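Local coordinates for SspB protein (Streptomyces clavuligerus, PDB 6JUF), which probably acts as a metal-dependent DNA-nicking nuclease within the SspABCD DNA phosphorothioation machinery, which together with SspE defends bacteria against phages, at residues L289-A294 with R298-T303; S141-A146 with G206-V211; L50-G53 with A59-Y62. All coordinates share one frame; numbering follows the deposited sequence.

Overall arrangement
Along the chain interaction 3 comes first, then interaction 2, then interaction 1, and none lies inside another. Interaction 3 joins the end of helix 46-50 to helix 57-66 and is the one of the three closest to E18, which binds magnesium in another structure of this protein. Interactions 2 and 1 belong to two separate three-stranded antiparallel sheets of the same strand order, 1-3-2. Interaction 2 links the two outer strands of one sheet, while interaction 1 pairs the central strand with an outer one. Interactions 1 and 3 lie on opposite sides of the chain's centre, their own centres about 44 Å apart; the centres of interactions 2 and 3 are about 28 Å apart. The contacts thus lie in three separate parts of one DUF4007 chain.

Interaction 1 (L289-A294 with R298-T303); sequences LQLVEA and RSLTFT
Strands 289-293 and 298-302 form an antiparallel hairpin in which Q290 with T301 and V292 with S299 are the hydrogen-bonded pairs, each joined by two backbone bonds. The shorter bond of the first pair runs from T301 N to Q290 O at 2.8 Å, nearly straight at 172°, and that of the second from S299 N to V292 O, also 2.8 Å.

L289, L291, E293, R298, L300 and F302 share one face. There the R298 chain, bent about CB-CG and again about CG-CD, folds its guanidinium over L291, whose CD1 lies over one face of the flat group, toward its rim, 3.4 Å from R298 NH1. NH1 also forms a salt bridge with E280, so the group is held both by packing and by charge. E293 is turned differently: its carboxylate plane stands 59° from the guanidinium, and OE2 stays 4.6 Å from R298 NE, well out of the guanidinium plane. Its attraction is therefore at most diffuse, and the touching is done by E293 CG along R298 CG and CD. Farther along, L291 CD2 packs on L300 CB at 4.1 Å and L289 CD2 on F302 CB at 3.8 Å.

On the other face T301 directs CG2 across to V292 CG2, 4.0 Å away, while its OG1 rests 3.4 Å from Q290 CB.

Helices 231-243 and 272-285 pack against the leucine-rich face, and strand 250-253 pairs with the far side of 298-302; this helix and strand order is consistent with a winged-helix fold with the hairpin as its wing.

Interaction 2 (S141-A146 with G206-V211); sequences SRFTLA and GLMEQV
Between M208 and V211, the residues that meet F143 and R142, the carboxylate oxygen E209 OE1 is gripped by two donors. Q210 N reaches it at 2.8 Å on its anti lone pair, and R185 NE makes a salt bridge with it; the first bond closes locally and the second ties the strand to a nearby loop.

Across the contact itself no hydrogen bond forms. V211 turns both methyls to the R142 guanidinium: CG1 lies over one face, 3.6 Å from R142 NE, and CG2 packs closely against the terminal R142 NH2 at 3.3 Å. The two side chains cross at about a right angle. R142 reaches this position with CG anti to its backbone N (chi1 177°) and a bend about its CG-CD bond. Its charge is answered by the middle strand, where E218 takes NH1 in a salt bridge and E220 adds a long, weak ion pair to NE, so V211 supplies an apolar cover for a group whose polar partners lie beside it.

The second meeting is apolar. M208 stretches out fully, and its methyl CE stands 4.0 Å from both CE1 and CZ of the F143 ring, obliquely placed to it. The F143 ring also meets F221, their planes at about 50°, while M208 touches W219 and F221.

T144, just beyond the arginine and phenylalanine, caps helix 145-159 by accepting D147 N at OG1. Strands 142-144 and 208-211 are the outer strands of a three-stranded sheet, bridged by side chains over the central strand 218-221, with helix 166-180 packed against M208 and L145; this order of helices and strands, too, is consistent with a winged-helix fold.

Interaction 3 (L50-G53 with A59-Y62); sequences LGVG and AMRY
M60 points its thioether from helix 57-66 into the angle between L50 and V52, and the sulfur does nearly all of the touching. With CG anti to the backbone N (chi1 -180°) and the chain extended beyond it, SD is carried straight out from the helix. It sits over the tripod of carbons borne by L50 CG: L50 CB lies 3.8 Å from SD, CD1 3.9 Å and CD2 4.0 Å, so the branched end of the leucine presents its broad side rather than a single methyl. V52 comes in from another direction, with CG1 3.9 Å from M60 SD; the lines from SD to this methyl and to L50 CG stand at about 90° to each other. Each side chain crosses the methionine obliquely. M60 CE continues outward past the sulfur to L50, 4.1 Å from its CB and 4.0 Å from its backbone O.

The contact is apolar and contains no hydrogen bond between the segments. Yet L50 O accepts a hydrogen bond from K29 NZ, and K29 also touches M60, so helix 24-34 lines the same spot. W26 of that helix packs on V52, and F41 on L50. E18, a magnesium ligand in another structure of this protein but without metal here, has its side chain about 10 Å from that of M60.

G51, at positive phi, is the C-prime residue of a Schellman motif ending helix 46-50, with G51 N directed to V48 O and V52 N to P47 O. This Schellman helix end brings L50 and V52 against M60 of the next helix.

Interaction 1 (L289-A294 with R298-T303)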
ATOM      1  N   LEU B 289       3.700 -16.291  30.713  1.00 12.12           N
ATOM      2  CA  LEU B 289       2.308 -16.191  30.303  1.00 13.39           C
ATOM      3  C   LEU B 289       1.632 -17.550  30.414  1.00 13.14           C
ATOM      4  O   LEU B 289       2.192 -18.560  30.045  1.00 15.93           O
ATOM      5  CB  LEU B 289       2.192 -15.705  28.832  1.00 13.96           C
ATOM      6  CG  LEU B 289       2.873 -14.360  28.555  1.00 15.57           C
ATOM      7  CD1 LEU B 289       2.722 -14.062  27.063  1.00 16.08           C
ATOM      8  CD2 LEU B 289       2.313 -13.203  29.405  1.00 12.25           C
ATOM      9  N   GLN B 290       0.401 -17.554  30.915  1.00 14.17           N
ATOM     10  CA  GLN B 290      -0.415 -18.788  30.942  1.00 15.42           C
ATOM     11  C   GLN B 290      -1.865 -18.475  30.598  1.00 14.44           C
ATOM     12  O   GLN B 290      -2.350 -17.368  30.752  1.00 14.77           O
ATOM     13  CB  GLN B 290      -0.396 -19.495  32.324  1.00 16.45           C
ATOM     14  CG  GLN B 290       0.964 -20.079  32.662  1.00 18.91           C
ATOM     15  CD  GLN B 290       0.899 -21.009  33.883  1.00 24.66           C
ATOM     16  OE1 GLN B 290      -0.145 -21.142  34.516  1.00 24.10           O
ATOM     17  NE2 GLN B 290       1.983 -21.699  34.163  1.00 27.91           N
ATOM     18  N   LEU B 291      -2.549 -19.480  30.108  1.00 12.59           N
ATOM     19  CA  LEU B 291      -3.990 -19.458  30.053  1.00 14.79           C
ATOM     20  C   LEU B 291      -4.471 -20.366  31.172  1.00 18.49           C
ATOM     21  O   LEU B 291      -4.079 -21.518  31.225  1.00 18.47           O
ATOM     22  CB  LEU B 291      -4.553 -19.956  28.727  1.00 18.27           C
ATOM     23  CG  LEU B 291      -4.442 -19.006  27.513  1.00 16.59           C
ATOM     24  CD1 LEU B 291      -5.411 -19.537  26.458  1.00 23.76           C
ATOM     25  CD2 LEU B 291      -4.854 -17.568  27.833  1.00 20.86           C
ATOM     26  N   VAL B 292      -5.314 -19.821  32.051  1.00 14.45           N
ATOM     27  CA  VAL B 292      -5.775 -20.527  33.255  1.00 17.31           C
ATOM     28  C   VAL B 292      -7.301 -20.511  33.320  1.00 21.94           C
ATOM     29  O   VAL B 292      -7.931 -19.542  32.922  1.00 23.60           O
ATOM     30  CB  VAL B 292      -5.160 -19.879  34.513  1.00 20.21           C
ATOM     31  CG1 VAL B 292      -5.725 -20.469  35.796  1.00 29.92           C
ATOM     32  CG2 VAL B 292      -3.639 -20.030  34.489  1.00 22.41           C
ATOM     33  N   GLU B 293      -7.903 -21.583  33.803  1.00 22.42           N
ATOM     34  CA  GLU B 293      -9.351 -21.623  34.011  1.00 22.06           C
ATOM     35  C   GLU B 293      -9.632 -21.349  35.471  1.00 25.78           C
ATOM     36  O   GLU B 293      -9.064 -21.997  36.343  1.00 28.64           O
ATOM     37  CB  GLU B 293      -9.909 -22.995  33.678  1.00 28.04           C
ATOM     38  CG  GLU B 293      -9.713 -23.401  32.239  1.00 48.74           C
ATOM     39  CD  GLU B 293     -10.896 -24.160  31.695  1.00 48.99           C
ATOM     40  OE1 GLU B 293     -11.764 -24.592  32.500  1.00 43.98           O
ATOM     41  OE2 GLU B 293     -10.946 -24.304  30.456  1.00 72.07           O
ATOM     42  N   ALA B 294     -10.492 -20.376  35.752  1.00 24.85           N
ATOM     43  CA  ALA B 294     -10.770 -20.051  37.147  1.00 27.85           C
ATOM     44  C   ALA B 294     -12.223 -20.328  37.437  1.00 38.35           C
ATOM     45  O   ALA B 294     -12.546 -21.252  38.162  1.00 49.92           O
ATOM     46  CB  ALA B 294     -10.388 -18.634  37.503  1.00 30.99           C
ATOM     47  N   ARG B 298     -11.794 -18.677  31.231  1.00 20.54           N
ATOM     48  CA  ARG B 298     -10.364 -18.637  31.046  1.00 19.94           C
ATOM     49  C   ARG B 298      -9.858 -17.221  31.154  1.00 19.69           C
ATOM     50  O   ARG B 298     -10.517 -16.280  30.743  1.00 17.88           O
ATOM     51  CB  ARG B 298      -9.958 -19.217  29.672  1.00 27.89           C
ATOM     52  CG  ARG B 298     -10.150 -20.718  29.578  1.00 36.83           C
ATOM     53  CD  ARG B 298      -8.931 -21.461  29.045  1.00 37.30           C
ATOM     54  NE  ARG B 298      -8.893 -21.403  27.598  1.00 33.49           N
ATOM     55  CZ  ARG B 298      -7.921 -21.880  26.809  1.00 35.45           C
ATOM     56  NH1 ARG B 298      -6.823 -22.485  27.290  1.00 32.37           N
ATOM     57  NH2 ARG B 298      -8.045 -21.726  25.503  1.00 35.22           N
ATOM     58  N   SER B 299      -8.650 -17.101  31.664  1.00 14.06           N
ATOM     59  CA  SER B 299      -7.936 -15.853  31.718  1.00 13.58           C
ATOM     60  C   SER B 299      -6.518 -16.024  31.211  1.00 14.86           C
ATOM     61  O   SER B 299      -5.887 -17.124  31.303  1.00 15.33           O
ATOM     62  CB  SER B 299      -7.867 -15.287  33.134  1.00 19.58           C
ATOM     63  OG  SER B 299      -9.174 -14.948  33.581  1.00 17.65           O
ATOM     64  N   LEU B 300      -6.008 -14.912  30.699  1.00 12.82           N
ATOM     65  CA  LEU B 300      -4.565 -14.779  30.462  1.00 13.51           C
ATOM     66  C   LEU B 300      -3.887 -14.256  31.720  1.00 14.23           C
ATOM     67  O   LEU B 300      -4.289 -13.218  32.284  1.00 11.60           O
ATOM     68  CB  LEU B 300      -4.336 -13.807  29.309  1.00 14.38           C
ATOM     69  CG  LEU B 300      -2.907 -13.280  29.041  1.00 13.16           C
ATOM     70  CD1 LEU B 300      -2.026 -14.411  28.514  1.00 15.80           C
ATOM     71  CD2 LEU B 300      -2.973 -12.104  28.044  1.00 12.87           C
ATOM     72  N   THR B 301      -2.877 -14.991  32.207  1.00 13.17           N
ATOM     73  CA  THR B 301      -2.125 -14.549  33.352  1.00 13.22           C
ATOM     74  C   THR B 301      -0.728 -14.113  32.936  1.00 13.39           C
ATOM     75  O   THR B 301      -0.157 -14.652  31.957  1.00 12.93           O
ATOM     76  CB  THR B 301      -2.058 -15.622  34.439  1.00 13.98           C
ATOM     77  OG1 THR B 301      -1.224 -16.712  34.006  1.00 15.76           O
ATOM     78  CG2 THR B 301      -3.494 -16.070  34.794  1.00 11.13           C
ATOM     79  N   PHE B 302      -0.172 -13.173  33.686  1.00 12.10           N
ATOM     80  CA  PHE B 302       1.198 -12.722  33.471  1.00 11.78           C
ATOM     81  C   PHE B 302       1.913 -12.512  34.825  1.00 13.08           C
ATOM     82  O   PHE B 302       1.317 -11.910  35.739  1.00 15.02           O
ATOM     83  CB  PHE B 302       1.226 -11.410  32.594  1.00 12.00           C
ATOM     84  CG  PHE B 302       0.044 -10.459  32.867  1.00 12.50           C
ATOM     85  CD1 PHE B 302      -1.173 -10.639  32.166  1.00 12.88           C
ATOM     86  CD2 PHE B 302       0.128  -9.432  33.815  1.00 13.72           C
ATOM     87  CE1 PHE B 302      -2.251  -9.810  32.451  1.00 14.18           C
ATOM     88  CE2 PHE B 302      -0.980  -8.611  34.067  1.00 13.90           C
ATOM     89  CZ  PHE B 302      -2.155  -8.803  33.377  1.00 14.43           C
ATOM     90  N   THR B 303       3.146 -13.037  34.950  1.00 14.53           N
ATOM     91  CA  THR B 303       3.840 -13.104  36.276  1.00 15.62           C
ATOM     92  C   THR B 303       4.619 -11.815  36.520  1.00 18.41           C
ATOM     93  O   THR B 303       5.274 -11.654  37.567  1.00 18.51           O
ATOM     94  CB  THR B 303       4.823 -14.279  36.325  1.00 17.47           C
ATOM     95  OG1 THR B 303       5.771 -14.176  35.226  1.00 17.95           O
ATOM     96  CG2 THR B 303       4.107 -15.623  36.294  1.00 18.69           C
TER

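Interaction 2 (S141-A146 with G206-V211)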
ATOM      1  N   SER B 141     -23.063  -3.703  13.744  1.00 12.74           N
ATOM      2  CA  SER B 141     -21.914  -3.915  12.832  1.00 12.66           C
ATOM      3  C   SER B 141     -22.257  -3.648  11.399  1.00 12.89           C
ATOM      4  O   SER B 141     -21.330  -3.507  10.559  1.00 15.00           O
ATOM      5  CB  SER B 141     -21.352  -5.347  12.951  1.00 13.76           C
ATOM      6  OG  SER B 141     -20.564  -5.439  14.138  1.00 20.75           O
ATOM      7  N   ARG B 142     -23.547  -3.598  11.072  1.00 12.74           N
ATOM      8  CA  ARG B 142     -24.004  -3.252   9.727  1.00 13.99           C
ATOM      9  C   ARG B 142     -24.776  -1.933   9.789  1.00 14.19           C
ATOM     10  O   ARG B 142     -25.589  -1.715  10.666  1.00 17.68           O
ATOM     11  CB  ARG B 142     -24.845  -4.399   9.138  1.00 14.14           C
ATOM     12  CG  ARG B 142     -25.400  -4.044   7.783  1.00 20.08           C
ATOM     13  CD  ARG B 142     -26.630  -4.837   7.471  1.00 29.63           C
ATOM     14  NE  ARG B 142     -26.349  -5.772   6.408  1.00 37.00           N
ATOM     15  CZ  ARG B 142     -27.215  -6.057   5.434  1.00 50.18           C
ATOM     16  NH1 ARG B 142     -28.420  -5.448   5.381  1.00 46.06           N
ATOM     17  NH2 ARG B 142     -26.866  -6.928   4.493  1.00 53.82           N
ATOM     18  N   PHE B 143     -24.490  -1.022   8.838  1.00 14.54           N
ATOM     19  CA  PHE B 143     -25.044   0.312   8.974  1.00 13.37           C
ATOM     20  C   PHE B 143     -25.020   1.068   7.649  1.00 14.92           C
ATOM     21  O   PHE B 143     -24.137   0.852   6.796  1.00 14.64           O
ATOM     22  CB  PHE B 143     -24.223   1.105   9.995  1.00 13.52           C
ATOM     23  CG  PHE B 143     -22.737   0.985   9.781  1.00 13.22           C
ATOM     24  CD1 PHE B 143     -22.068   1.891   8.956  1.00 15.52           C
ATOM     25  CD2 PHE B 143     -22.011  -0.045  10.376  1.00 19.14           C
ATOM     26  CE1 PHE B 143     -20.681   1.786   8.762  1.00 14.51           C
ATOM     27  CE2 PHE B 143     -20.651  -0.166  10.186  1.00 18.37           C
ATOM     28  CZ  PHE B 143     -19.986   0.733   9.371  1.00 16.01           C
ATOM     29  N   THR B 144     -25.897   2.051   7.536  1.00 12.69           N
ATOM     30  CA  THR B 144     -25.668   3.095   6.531  1.00 11.70           C
ATOM     31  C   THR B 144     -24.714   4.126   7.146  1.00 11.39           C
ATOM     32  O   THR B 144     -24.532   4.193   8.374  1.00 12.18           O
ATOM     33  CB  THR B 144     -26.992   3.804   6.182  1.00 13.13           C
ATOM     34  OG1 THR B 144     -27.511   4.513   7.330  1.00 14.75           O
ATOM     35  CG2 THR B 144     -27.981   2.786   5.657  1.00 16.94           C
ATOM     36  N   LEU B 145     -24.100   4.931   6.290  1.00 12.14           N
ATOM     37  CA  LEU B 145     -23.247   6.012   6.782  1.00 12.97           C
ATOM     38  C   LEU B 145     -24.028   6.984   7.688  1.00 12.28           C
ATOM     39  O   LEU B 145     -23.499   7.472   8.703  1.00 11.37           O
ATOM     40  CB  LEU B 145     -22.480   6.701   5.605  1.00 15.97           C
ATOM     41  CG  LEU B 145     -21.589   5.684   4.841  1.00 15.69           C
ATOM     42  CD1 LEU B 145     -20.692   6.350   3.803  1.00 15.60           C
ATOM     43  CD2 LEU B 145     -20.742   4.770   5.764  1.00 17.58           C
ATOM     44  N   ALA B 146     -25.296   7.241   7.341  1.00 11.76           N
ATOM     45  CA  ALA B 146     -26.192   8.083   8.185  1.00 13.90           C
ATOM     46  C   ALA B 146     -26.357   7.472   9.576  1.00 12.01           C
ATOM     47  O   ALA B 146     -26.344   8.185  10.593  1.00 11.91           O
ATOM     48  CB  ALA B 146     -27.543   8.300   7.487  1.00 15.16           C
ATOM     49  N   GLY B 206      -9.068  -6.026   5.278  1.00  8.13           N
ATOM     50  CA  GLY B 206     -10.401  -6.619   5.029  1.00  9.03           C
ATOM     51  C   GLY B 206     -11.419  -6.431   6.162  1.00 11.15           C
ATOM     52  O   GLY B 206     -12.253  -7.321   6.396  1.00 10.64           O
ATOM     53  N   LEU B 207     -11.340  -5.313   6.882  1.00  9.65           N
ATOM     54  CA  LEU B 207     -12.239  -5.073   8.068  1.00  8.53           C
ATOM     55  C   LEU B 207     -13.617  -4.586   7.718  1.00  8.32           C
ATOM     56  O   LEU B 207     -14.480  -4.645   8.555  1.00 10.64           O
ATOM     57  CB  LEU B 207     -11.587  -4.068   9.046  1.00  9.98           C
ATOM     58  CG  LEU B 207     -10.530  -4.690   9.968  1.00 10.25           C
ATOM     59  CD1 LEU B 207      -9.672  -3.555  10.558  1.00  9.96           C
ATOM     60  CD2 LEU B 207     -11.239  -5.510  11.055  1.00 11.28           C
ATOM     61  N   MET B 208     -13.819  -3.971   6.531  1.00  9.05           N
ATOM     62  CA  MET B 208     -15.129  -3.329   6.276  1.00  9.84           C
ATOM     63  C   MET B 208     -15.479  -3.636   4.830  1.00  9.93           C
ATOM     64  O   MET B 208     -14.585  -3.707   3.951  1.00 10.49           O
ATOM     65  CB  MET B 208     -15.053  -1.809   6.479  1.00 11.38           C
ATOM     66  CG  MET B 208     -16.391  -1.105   6.686  1.00 14.14           C
ATOM     67  SD  MET B 208     -16.053   0.638   6.964  1.00 14.39           S
ATOM     68  CE  MET B 208     -17.571   1.377   6.284  1.00 24.52           C
ATOM     69  N   GLU B 209     -16.760  -3.813   4.551  1.00  9.91           N
ATOM     70  CA  GLU B 209     -17.198  -4.136   3.205  1.00 10.51           C
ATOM     71  C   GLU B 209     -18.546  -3.475   2.923  1.00 13.08           C
ATOM     72  O   GLU B 209     -19.319  -3.153   3.831  1.00 13.45           O
ATOM     73  CB  GLU B 209     -17.267  -5.680   3.029  1.00 12.59           C
ATOM     74  CG  GLU B 209     -17.736  -6.220   1.666  1.00 15.45           C
ATOM     75  CD  GLU B 209     -16.857  -5.742   0.491  1.00 14.38           C
ATOM     76  OE1 GLU B 209     -16.899  -4.568   0.109  1.00 14.13           O
ATOM     77  OE2 GLU B 209     -16.131  -6.603  -0.079  1.00 18.85           O
ATOM     78  N   GLN B 210     -18.782  -3.255   1.627  1.00 12.53           N
ATOM     79  CA  GLN B 210     -20.057  -2.803   1.137  1.00 16.63           C
ATOM     80  C   GLN B 210     -21.059  -3.948   1.159  1.00 18.59           C
ATOM     81  O   GLN B 210     -20.715  -5.092   0.808  1.00 17.16           O
ATOM     82  CB  GLN B 210     -19.808  -2.310  -0.306  1.00 16.48           C
ATOM     83  CG  GLN B 210     -21.064  -2.212  -1.110  1.00 19.55           C
ATOM     84  CD  GLN B 210     -22.058  -1.242  -0.562  1.00 28.92           C
ATOM     85  OE1 GLN B 210     -23.264  -1.501  -0.656  1.00 42.62           O
ATOM     86  NE2 GLN B 210     -21.598  -0.106  -0.029  1.00 27.99           N
ATOM     87  N   VAL B 211     -22.308  -3.672   1.526  1.00 19.66           N
ATOM     88  CA  VAL B 211     -23.249  -4.768   1.501  1.00 26.04           C
ATOM     89  C   VAL B 211     -24.501  -4.451   0.656  1.00 24.56           C
ATOM     90  O   VAL B 211     -24.954  -3.309   0.591  1.00 24.60           O
ATOM     91  CB  VAL B 211     -23.425  -5.414   2.884  1.00 29.98           C
ATOM     92  CG1 VAL B 211     -24.157  -4.478   3.826  1.00 27.59           C
ATOM     93  CG2 VAL B 211     -24.109  -6.767   2.753  1.00 43.51           C
TER

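Interaction 3 (L50-G53 with A59-Y62)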
ATOM      1  N   LEU B  50       7.818  18.670   2.982  1.00 12.28           N
ATOM      2  CA  LEU B  50       7.104  17.423   3.299  1.00 11.36           C
ATOM      3  C   LEU B  50       6.670  16.744   1.989  1.00 12.77           C
ATOM      4  O   LEU B  50       6.219  15.590   1.984  1.00 14.67           O
ATOM      5  CB  LEU B  50       5.852  17.678   4.169  1.00 11.14           C
ATOM      6  CG  LEU B  50       6.055  18.313   5.549  1.00 12.90           C
ATOM      7  CD1 LEU B  50       4.759  18.905   6.070  1.00 12.89           C
ATOM      8  CD2 LEU B  50       6.668  17.332   6.502  1.00 14.25           C
ATOM      9  N   GLY B  51       6.745  17.466   0.889  1.00 14.67           N
ATOM     10  CA  GLY B  51       6.286  16.992  -0.400  1.00 15.39           C
ATOM     11  C   GLY B  51       4.803  16.718  -0.463  1.00 13.74           C
ATOM     12  O   GLY B  51       4.384  15.702  -1.030  1.00 17.34           O
ATOM     13  N   VAL B  52       4.017  17.611   0.096  1.00 14.54           N
ATOM     14  CA  VAL B  52       2.550  17.527   0.060  1.00 13.80           C
ATOM     15  C   VAL B  52       1.977  18.894  -0.330  1.00 14.16           C
ATOM     16  O   VAL B  52       2.656  19.941  -0.270  1.00 15.53           O
ATOM     17  CB  VAL B  52       1.970  17.044   1.439  1.00 12.62           C
ATOM     18  CG1 VAL B  52       2.651  15.726   1.839  1.00 12.37           C
ATOM     19  CG2 VAL B  52       2.220  18.064   2.571  1.00 14.02           C
ATOM     20  N   GLY B  53       0.710  18.869  -0.731  1.00 15.01           N
ATOM     21  CA  GLY B  53      -0.023  20.090  -1.009  1.00 12.28           C
ATOM     22  C   GLY B  53      -0.291  20.906   0.256  1.00 14.72           C
ATOM     23  O   GLY B  53      -0.348  20.386   1.339  1.00 15.39           O
ATOM     24  N   ALA B  59      -3.447  17.433   7.685  1.00  8.29           N
ATOM     25  CA  ALA B  59      -3.857  16.017   7.678  1.00  8.23           C
ATOM     26  C   ALA B  59      -2.648  15.113   7.938  1.00  8.04           C
ATOM     27  O   ALA B  59      -2.720  14.159   8.694  1.00  9.06           O
ATOM     28  CB  ALA B  59      -4.545  15.664   6.368  1.00  9.25           C
ATOM     29  N   MET B  60      -1.520  15.437   7.319  1.00  9.04           N
ATOM     30  CA  MET B  60      -0.288  14.650   7.534  1.00 10.15           C
ATOM     31  C   MET B  60       0.172  14.711   9.013  1.00  8.98           C
ATOM     32  O   MET B  60       0.498  13.684   9.612  1.00  9.55           O
ATOM     33  CB  MET B  60       0.808  15.174   6.603  1.00 12.09           C
ATOM     34  CG  MET B  60       2.147  14.442   6.712  1.00 11.81           C
ATOM     35  SD  MET B  60       3.344  15.272   5.677  1.00 13.57           S
ATOM     36  CE  MET B  60       4.440  13.940   5.212  1.00 14.84           C
ATOM     37  N   ARG B  61       0.157  15.928   9.583  1.00  7.84           N
ATOM     38  CA  ARG B  61       0.463  16.137  10.991  1.00  7.94           C
ATOM     39  C   ARG B  61      -0.484  15.330  11.896  1.00  7.91           C
ATOM     40  O   ARG B  61      -0.030  14.635  12.839  1.00  8.60           O
ATOM     41  CB  ARG B  61       0.341  17.644  11.258  1.00  8.73           C
ATOM     42  CG  ARG B  61       0.531  18.085  12.734  1.00 10.02           C
ATOM     43  CD  ARG B  61       0.228  19.580  12.833  1.00  8.66           C
ATOM     44  NE  ARG B  61       0.274  20.018  14.199  1.00 14.13           N
ATOM     45  CZ  ARG B  61       0.221  21.306  14.542  1.00 14.55           C
ATOM     46  NH1 ARG B  61       0.146  22.231  13.563  1.00 14.78           N
ATOM     47  NH2 ARG B  61       0.248  21.651  15.825  1.00 16.88           N
ATOM     48  N   TYR B  62      -1.796  15.414  11.597  1.00  7.16           N
ATOM     49  CA  TYR B  62      -2.837  14.736  12.346  1.00  7.43           C
ATOM     50  C   TYR B  62      -2.580  13.212  12.385  1.00  7.67           C
ATOM     51  O   TYR B  62      -2.632  12.582  13.419  1.00  9.34           O
ATOM     52  CB  TYR B  62      -4.236  15.073  11.769  1.00  7.18           C
ATOM     53  CG  TYR B  62      -5.274  14.151  12.378  1.00  8.67           C
ATOM     54  CD1 TYR B  62      -5.846  14.411  13.631  1.00 10.41           C
ATOM     55  CD2 TYR B  62      -5.644  12.965  11.682  1.00  8.43           C
ATOM     56  CE1 TYR B  62      -6.734  13.504  14.200  1.00 10.21           C
ATOM     57  CE2 TYR B  62      -6.565  12.073  12.256  1.00  8.77           C
ATOM     58  CZ  TYR B  62      -7.089  12.368  13.532  1.00  9.65           C
ATOM     59  OH  TYR B  62      -7.955  11.472  14.111  1.00  8.60           O
TER